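Local structure of bazooka, isoform C,LD29223p (Drosophila melanogaster, 5OAK) at residues L10-Y15 and G41-R46; L19-L24 and L33-V38; D53-I58 and L84-L89. The protein is a cell polarity protein whose first PDZ domain binds the C-terminal PDZ-binding motif of Par6, and which probably also binds phosphatidylinositol lipids and phosphatidic acid. All blocks are in the same frame, centred on the assembly; numbering follows the deposited sequence.

Interaction 1 (L10-Y15 and G41-R46)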
# COMPACT_ATOMS: atom_id res chain seq x y z
N LEU A 10 7.95 -6.91 -1.63
CA LEU A 10 7.05 -7.98 -2.05
C LEU A 10 6.25 -8.41 -0.84
O LEU A 10 6.85 -8.76 0.20
CB LEU A 10 7.85 -9.15 -2.59
CG LEU A 10 7.04 -10.38 -2.97
CD1 LEU A 10 6.10 -10.10 -4.13
CD2 LEU A 10 7.95 -11.52 -3.31
N ILE A 11 4.93 -8.34 -0.94
CA ILE A 11 4.06 -8.84 0.13
C ILE A 11 3.29 -10.03 -0.43
O ILE A 11 2.60 -9.89 -1.46
CB ILE A 11 3.04 -7.76 0.60
CG1 ILE A 11 3.78 -6.56 1.13
CG2 ILE A 11 2.13 -8.28 1.70
CD1 ILE A 11 2.78 -5.45 1.44
N ILE A 12 3.32 -11.17 0.24
CA ILE A 12 2.55 -12.31 -0.23
C ILE A 12 1.07 -12.09 0.17
O ILE A 12 0.79 -11.71 1.32
CB ILE A 12 3.09 -13.62 0.37
CG1 ILE A 12 4.60 -13.75 0.04
CG2 ILE A 12 2.31 -14.85 -0.11
CD1 ILE A 12 4.94 -13.60 -1.43
N ASN A 13 0.14 -12.31 -0.75
CA ASN A 13 -1.27 -12.06 -0.46
C ASN A 13 -1.91 -13.35 0.05
O ASN A 13 -1.63 -14.40 -0.44
CB ASN A 13 -1.97 -11.56 -1.72
CG ASN A 13 -3.37 -11.06 -1.44
OD1 ASN A 13 -3.71 -10.73 -0.31
ND2 ASN A 13 -4.19 -11.00 -2.47
N GLU A 14 -2.64 -13.26 1.11
CA GLU A 14 -3.41 -14.39 1.66
C GLU A 14 -4.86 -14.05 1.39
O GLU A 14 -5.39 -13.09 1.97
CB GLU A 14 -3.13 -14.53 3.14
CG GLU A 14 -3.92 -15.68 3.75
CD GLU A 14 -3.64 -15.83 5.23
OE1 GLU A 14 -2.55 -15.41 5.71
OE2 GLU A 14 -4.55 -16.34 5.92
N TYR A 15 -5.50 -14.81 0.53
CA TYR A 15 -6.84 -14.43 0.07
C TYR A 15 -7.86 -14.48 1.23
O TYR A 15 -7.95 -15.50 1.96
CB TYR A 15 -7.30 -15.35 -1.06
CG TYR A 15 -6.46 -15.26 -2.29
CD1 TYR A 15 -6.37 -14.06 -2.98
CD2 TYR A 15 -5.76 -16.36 -2.75
CE1 TYR A 15 -5.62 -14.01 -4.13
CE2 TYR A 15 -4.99 -16.30 -3.88
CZ TYR A 15 -4.92 -15.12 -4.56
OH TYR A 15 -4.19 -15.07 -5.73
N GLY A 41 4.30 -9.38 12.97
CA GLY A 41 4.18 -10.75 12.52
C GLY A 41 3.38 -10.93 11.25
O GLY A 41 3.21 -12.04 10.76
N SER A 42 2.90 -9.82 10.69
CA SER A 42 2.00 -9.89 9.53
C SER A 42 2.72 -10.06 8.22
O SER A 42 3.93 -9.91 8.14
CB SER A 42 1.15 -8.61 9.44
OG SER A 42 1.98 -7.45 9.16
N ARG A 43 1.96 -10.30 7.18
CA ARG A 43 2.56 -10.43 5.84
C ARG A 43 3.13 -9.13 5.38
O ARG A 43 4.16 -9.12 4.71
CB ARG A 43 1.56 -10.98 4.88
CG ARG A 43 1.12 -12.42 5.37
CD ARG A 43 0.53 -13.17 4.23
NE ARG A 43 -0.06 -14.44 4.65
CZ ARG A 43 0.61 -15.59 4.68
NH1 ARG A 43 1.87 -15.65 4.25
NH2 ARG A 43 0.01 -16.69 5.08
N ALA A 44 2.50 -8.01 5.74
CA ALA A 44 3.08 -6.71 5.39
C ALA A 44 4.41 -6.51 6.13
O ALA A 44 5.37 -6.01 5.55
CB ALA A 44 2.09 -5.57 5.76
N GLU A 45 4.47 -6.90 7.43
CA GLU A 45 5.73 -6.75 8.17
C GLU A 45 6.83 -7.62 7.55
O GLU A 45 7.99 -7.17 7.41
CB GLU A 45 5.54 -7.07 9.66
CG GLU A 45 6.73 -6.64 10.50
CD GLU A 45 6.60 -7.01 11.98
OE1 GLU A 45 6.66 -8.21 12.26
OE2 GLU A 45 6.44 -6.12 12.84
N ARG A 46 6.48 -8.86 7.19
CA ARG A 46 7.47 -9.74 6.62
C ARG A 46 7.98 -9.20 5.28
O ARG A 46 9.15 -9.42 4.92
CB ARG A 46 6.88 -11.14 6.52
CG ARG A 46 6.56 -11.74 7.91
CD ARG A 46 7.82 -11.94 8.82
NE ARG A 46 7.57 -12.39 10.22
CZ ARG A 46 7.24 -13.63 10.57
NH1 ARG A 46 7.04 -14.51 9.63
NH2 ARG A 46 7.07 -13.99 11.85
O HOH W 1 4.76 -11.19 2.85
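The close-packed half of this contact is the I11 side chain set against the short helix 43-46. I11 enters with its two branches spread: CG2, anti to the backbone N, lies 3.7 Å from the carbonyl R43 O, while CD1, at the end of the CG1 branch, stands 4.4 Å from A44 CB. Both I11 and A44 are buried. S42 is the N-cap of this turn, its OG accepting from E45 N at 3.1 Å.

Further along, towards E14, the contact loosens and becomes polar. A water bridges the gap, accepting from I12 N and donating to R43 O. The extended R43 chain then runs past I12 O, 3.3 Å from R43 CD, to reach E14. It grips a single carboxylate oxygen side-on, with R43 NE and R43 NH2 each 2.9 Å from E14 OE1 and that oxygen in the guanidinium plane. The carboxylate plane is turned 79° away; NE meets the anti lone pair of OE1, whereas NH2 comes from above the carboxylate. E14 OE1 also accepts from a glycerol, probably from the crystallisation liquor, and E14 OE2 bonds to S17 OG, which helps fix the group's rotation. An alanine in place of E14 would remove the bond to S17 OG and the salt bridge, and would probably leave the R43 guanidinium more mobile at the surface.

In the PDZ fold this joins the edge of the sheet to the short helix: I11 is backbone-bonded to L84 in strand 83-89, A44 to L19, and A44 packs on V38 of strand 33-38 and on L49.

Interaction 2 (L19-L24 and L33-V38)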
# COMPACT_ATOMS: atom_id res chain seq x y z
N LEU A 19 -3.59 -8.25 5.41
CA LEU A 19 -2.14 -8.29 5.28
C LEU A 19 -1.42 -7.57 6.40
O LEU A 19 -0.21 -7.75 6.61
CB LEU A 19 -1.73 -7.71 3.92
CG LEU A 19 -2.39 -8.50 2.79
CD1 LEU A 19 -1.97 -7.98 1.46
CD2 LEU A 19 -2.09 -10.04 2.88
N GLY A 20 -2.16 -6.78 7.16
CA GLY A 20 -1.59 -6.15 8.34
C GLY A 20 -1.13 -4.72 8.17
O GLY A 20 -0.26 -4.26 8.89
N LEU A 21 -1.74 -3.97 7.26
CA LEU A 21 -1.37 -2.60 6.84
C LEU A 21 -2.50 -1.63 7.19
O LEU A 21 -3.64 -1.92 6.75
CB LEU A 21 -1.15 -2.54 5.29
CG LEU A 21 -0.67 -1.25 4.66
CD1 LEU A 21 0.65 -1.00 5.29
CD2 LEU A 21 -0.53 -1.39 3.16
N THR A 22 -2.22 -0.49 7.80
CA THR A 22 -3.15 0.61 7.84
C THR A 22 -2.49 1.75 7.06
O THR A 22 -1.35 2.06 7.33
CB THR A 22 -3.40 1.05 9.28
OG1 THR A 22 -3.96 -0.04 10.00
CG2 THR A 22 -4.37 2.22 9.33
N ALA A 23 -3.21 2.35 6.11
CA ALA A 23 -2.64 3.40 5.28
C ALA A 23 -3.68 4.47 5.08
O ALA A 23 -4.88 4.27 5.19
CB ALA A 23 -2.21 2.85 3.96
N LEU A 24 -3.20 5.63 4.73
CA LEU A 24 -4.08 6.75 4.41
C LEU A 24 -3.52 7.54 3.25
O LEU A 24 -2.31 7.57 3.04
CB LEU A 24 -4.27 7.65 5.63
CG LEU A 24 -3.00 8.23 6.25
CD1 LEU A 24 -2.85 9.69 5.87
CD2 LEU A 24 -3.04 8.07 7.76
N LEU A 33 0.11 6.48 -0.81
CA LEU A 33 -0.47 6.07 0.46
C LEU A 33 0.60 6.13 1.51
O LEU A 33 1.69 5.58 1.32
CB LEU A 33 -1.03 4.64 0.36
CG LEU A 33 -2.27 4.49 -0.57
CD1 LEU A 33 -2.52 2.96 -0.87
CD2 LEU A 33 -3.50 5.18 0.00
N LEU A 34 0.30 6.74 2.64
CA LEU A 34 1.23 6.79 3.78
C LEU A 34 0.93 5.64 4.73
O LEU A 34 -0.19 5.47 5.17
CB LEU A 34 1.08 8.15 4.48
CG LEU A 34 2.02 8.51 5.61
CD1 LEU A 34 3.45 8.50 5.15
CD2 LEU A 34 1.61 9.90 6.10
N VAL A 35 1.93 4.83 5.05
CA VAL A 35 1.69 3.72 5.97
C VAL A 35 1.64 4.23 7.41
O VAL A 35 2.60 4.86 7.89
CB VAL A 35 2.80 2.65 5.79
CG1 VAL A 35 2.62 1.48 6.83
CG2 VAL A 35 2.75 2.11 4.34
N GLN A 36 0.53 3.99 8.11
CA GLN A 36 0.43 4.44 9.49
C GLN A 36 0.80 3.33 10.47
O GLN A 36 1.39 3.58 11.52
CB GLN A 36 -0.98 4.92 9.79
CG GLN A 36 -1.40 6.15 9.02
CD GLN A 36 -0.58 7.37 9.39
OE1 GLN A 36 0.35 7.75 8.68
NE2 GLN A 36 -0.93 8.00 10.50
N HIS A 37 0.52 2.10 10.14
CA HIS A 37 0.78 1.03 11.07
C HIS A 37 0.97 -0.26 10.33
O HIS A 37 0.33 -0.46 9.28
CB HIS A 37 -0.37 0.88 12.05
CG HIS A 37 -0.05 -0.02 13.19
ND1 HIS A 37 -0.61 -1.28 13.32
CD2 HIS A 37 0.81 0.12 14.22
CE1 HIS A 37 -0.14 -1.85 14.41
NE2 HIS A 37 0.73 -1.03 14.98
N VAL A 38 1.87 -1.10 10.85
CA VAL A 38 2.10 -2.43 10.30
C VAL A 38 1.99 -3.39 11.49
O VAL A 38 2.69 -3.22 12.52
CB VAL A 38 3.49 -2.53 9.64
CG1 VAL A 38 3.69 -3.93 9.10
CG2 VAL A 38 3.62 -1.50 8.49
O HOH W 2 -2.41 -2.32 10.59
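T22 and L24 are the two residues through which strand 21-25 is bonded to strand 33-38, forming the antiparallel hairpin whose first strand lines the PDZ peptide groove. At the L24 end the pairing is regular, L24 N to L34 O at 3.0 Å and L34 N to L24 O at 2.8 Å. At T22 a classic beta bulge puts two residues, Q36 and H37, opposite one. T22 N donates almost straight to H37 O (2.9 Å, 171°), but T22 O takes its good bond from Q36 N (2.8 Å) and only a weak one from H37 N.

Side chains sort to two faces. On the face of L21, A23 and V35, L21 has CG anti to the backbone N and turns CD1 onto V35, 3.5 Å from V35 CG1, the two side chains crossing at about a right angle. A23 CB also meets L33 CB, at 4.2 Å. On the other face T22 CB and H37 CB lie 4.1 Å apart, and a water sits 2.8 Å from T22 OG1, with weaker links to G20 O and to the ring edge at H37 ND1.

In the next shell, G20 has a positive phi of 99°, at which a side chain would jam against the preceding carbonyl. It belongs to the sequence PLGL, which matches the carboxylate-binding loop of PDZ domains. L117 of a second copy of the chain, in the Par6 tail fused to it by engineering, packs on L21, consistent with that loop role, and that tail extends the sheet by antiparallel pairing with T22 and A23.

I55 of strand 54-58 packs on L21, L33 and V35; V71 and L75 of helix 68-78 touch L33; helix 43-46 packs on V38.

Interaction 3 (D53-I58 and L84-L89)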
# COMPACT_ATOMS: atom_id res chain seq x y z
N ASP A 53 6.40 4.73 5.58
CA ASP A 53 6.62 4.46 4.16
C ASP A 53 5.56 5.21 3.35
O ASP A 53 4.40 5.25 3.75
CB ASP A 53 6.41 2.99 3.83
CG ASP A 53 7.53 2.08 4.27
OD1 ASP A 53 8.65 2.54 4.67
OD2 ASP A 53 7.29 0.85 4.12
N ARG A 54 5.95 5.75 2.21
CA ARG A 54 4.99 6.27 1.25
C ARG A 54 4.93 5.31 0.07
O ARG A 54 5.91 5.12 -0.64
CB ARG A 54 5.39 7.67 0.77
CG ARG A 54 4.37 8.29 -0.17
CD ARG A 54 4.42 9.81 -0.14
NE ARG A 54 5.58 10.31 -0.86
CZ ARG A 54 5.53 10.85 -2.07
NH1 ARG A 54 6.65 11.28 -2.64
NH2 ARG A 54 4.38 10.96 -2.71
N ILE A 55 3.77 4.70 -0.13
CA ILE A 55 3.59 3.72 -1.20
C ILE A 55 3.28 4.49 -2.48
O ILE A 55 2.31 5.24 -2.53
CB ILE A 55 2.43 2.77 -0.89
CG1 ILE A 55 2.78 1.91 0.34
CG2 ILE A 55 2.16 1.90 -2.13
CD1 ILE A 55 1.51 1.18 0.90
N LEU A 56 4.09 4.29 -3.52
CA LEU A 56 3.97 5.03 -4.77
C LEU A 56 3.36 4.21 -5.90
O LEU A 56 2.87 4.77 -6.87
CB LEU A 56 5.34 5.54 -5.20
CG LEU A 56 6.04 6.47 -4.21
CD1 LEU A 56 7.34 6.98 -4.81
CD2 LEU A 56 5.13 7.63 -3.84
N GLU A 57 3.43 2.89 -5.79
CA GLU A 57 3.08 2.04 -6.93
C GLU A 57 2.71 0.67 -6.42
O GLU A 57 3.36 0.16 -5.48
CB GLU A 57 4.27 1.97 -7.92
CG GLU A 57 4.06 1.19 -9.19
CD GLU A 57 5.27 1.29 -10.12
OE1 GLU A 57 5.40 0.48 -11.07
OE2 GLU A 57 6.10 2.19 -9.90
N ILE A 58 1.68 0.06 -7.02
CA ILE A 58 1.27 -1.29 -6.62
C ILE A 58 1.10 -2.12 -7.87
O ILE A 58 0.32 -1.75 -8.74
CB ILE A 58 -0.04 -1.29 -5.80
CG1 ILE A 58 0.15 -0.43 -4.54
CG2 ILE A 58 -0.41 -2.77 -5.39
CD1 ILE A 58 -1.11 -0.26 -3.76
N LEU A 84 1.67 -8.76 -3.89
CA LEU A 84 1.70 -7.33 -4.14
C LEU A 84 3.14 -6.89 -4.24
O LEU A 84 3.92 -7.06 -3.29
CB LEU A 84 1.04 -6.55 -3.00
CG LEU A 84 -0.35 -6.96 -2.52
CD1 LEU A 84 -0.81 -6.02 -1.42
CD2 LEU A 84 -1.31 -6.93 -3.66
N ARG A 85 3.48 -6.27 -5.35
CA ARG A 85 4.79 -5.65 -5.54
C ARG A 85 4.59 -4.17 -5.25
O ARG A 85 3.88 -3.49 -5.99
CB ARG A 85 5.30 -5.91 -6.96
CG ARG A 85 5.54 -7.40 -7.19
CD ARG A 85 5.68 -7.80 -8.64
NE ARG A 85 4.57 -7.39 -9.48
CZ ARG A 85 3.37 -7.98 -9.54
NH1 ARG A 85 3.07 -9.03 -8.74
NH2 ARG A 85 2.46 -7.48 -10.37
N VAL A 86 5.19 -3.68 -4.18
CA VAL A 86 4.86 -2.35 -3.67
C VAL A 86 6.09 -1.49 -3.66
O VAL A 86 7.10 -1.86 -3.05
CB VAL A 86 4.30 -2.50 -2.23
CG1 VAL A 86 3.86 -1.17 -1.65
CG2 VAL A 86 3.13 -3.49 -2.22
N ARG A 87 6.06 -0.36 -4.35
CA ARG A 87 7.24 0.50 -4.37
C ARG A 87 7.08 1.59 -3.34
O ARG A 87 6.03 2.27 -3.35
CB ARG A 87 7.45 1.11 -5.77
CG ARG A 87 8.72 1.92 -5.82
CD ARG A 87 9.12 2.22 -7.30
NE ARG A 87 8.10 2.96 -8.02
CZ ARG A 87 7.95 4.29 -8.04
NH1 ARG A 87 8.79 5.07 -7.34
NH2 ARG A 87 6.92 4.84 -8.75
N VAL A 88 8.05 1.74 -2.43
CA VAL A 88 7.92 2.71 -1.36
C VAL A 88 9.11 3.69 -1.29
O VAL A 88 10.22 3.35 -1.66
CB VAL A 88 7.75 2.03 0.06
CG1 VAL A 88 6.56 1.08 0.06
CG2 VAL A 88 9.02 1.30 0.48
N LEU A 89 8.84 4.89 -0.77
CA LEU A 89 9.90 5.76 -0.24
C LEU A 89 9.87 5.64 1.26
O LEU A 89 8.81 5.81 1.87
CB LEU A 89 9.65 7.22 -0.63
CG LEU A 89 9.98 7.63 -2.03
CD1 LEU A 89 9.65 9.13 -2.25
CD2 LEU A 89 11.47 7.34 -2.32
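Strands 54-58 and 83-89 run antiparallel, their short axes 139° apart, and a beta bulge at L56 slips the register by one between the I55-V88 and E57-R87 pairs. R54 and L89 bond in both directions; at the bulge R87 O takes L56 N at 2.8 Å, nearly along the carbonyl axis, while R87 N donates to E57 O.

The side chain of the bulge residue, L56, serves two arginines, R87 and R54. Its CB lies 3.7 Å above the R87 guanidinium plane, offset toward the rim, and its CD2 is over a face of the R54 guanidinium. L56 CD1 reaches L89 CG at 3.9 Å. R87 leaves extended and then bends at chi3 (60°), so that NE and NH2 both point at one oxygen: E57 OE2 is 2.9 Å from R87 NE and 3.0 Å from R87 NH2, lying close to the guanidinium plane. R87 NH1 goes to D5 O, so the R87 guanidinium is held by both E57 and D5; R54 NH2 bonds to G31 O, with a weak, long ion pair to D26.

On the opposite, buried face I55 CG2 presses on V86 CG1 (3.5 Å) and I55 CG1 on V88 CG1.

This pair forms the middle of the PDZ sheet: I55 bonds back to L33 on strand 33-38, V88 and R87 touch strand 7-12 at L9 and M8, and helix 68-78 packs over I58 through L75 and A78.

Overall arrangement
Interaction 3 links the other two through the sheet. L33 O accepts from I55 N at 2.7 Å and D53 O from V35 N at 2.8 Å, joining it to interaction 2, whose centre is about 11 Å away; I11 O accepts from L84 N at 2.8 Å, joining it to interaction 1, centre to centre about 14 Å. A44 N of helix 43-46 donates to L19 O (2.9 Å), tying interactions 1 and 2, whose centres are about 12 Å apart, at the loop that precedes strand 21-25. Of the three, interaction 2 meets the peptide directly: the Par6 tail of a second copy lies along T22 and A23, with L115 on L33.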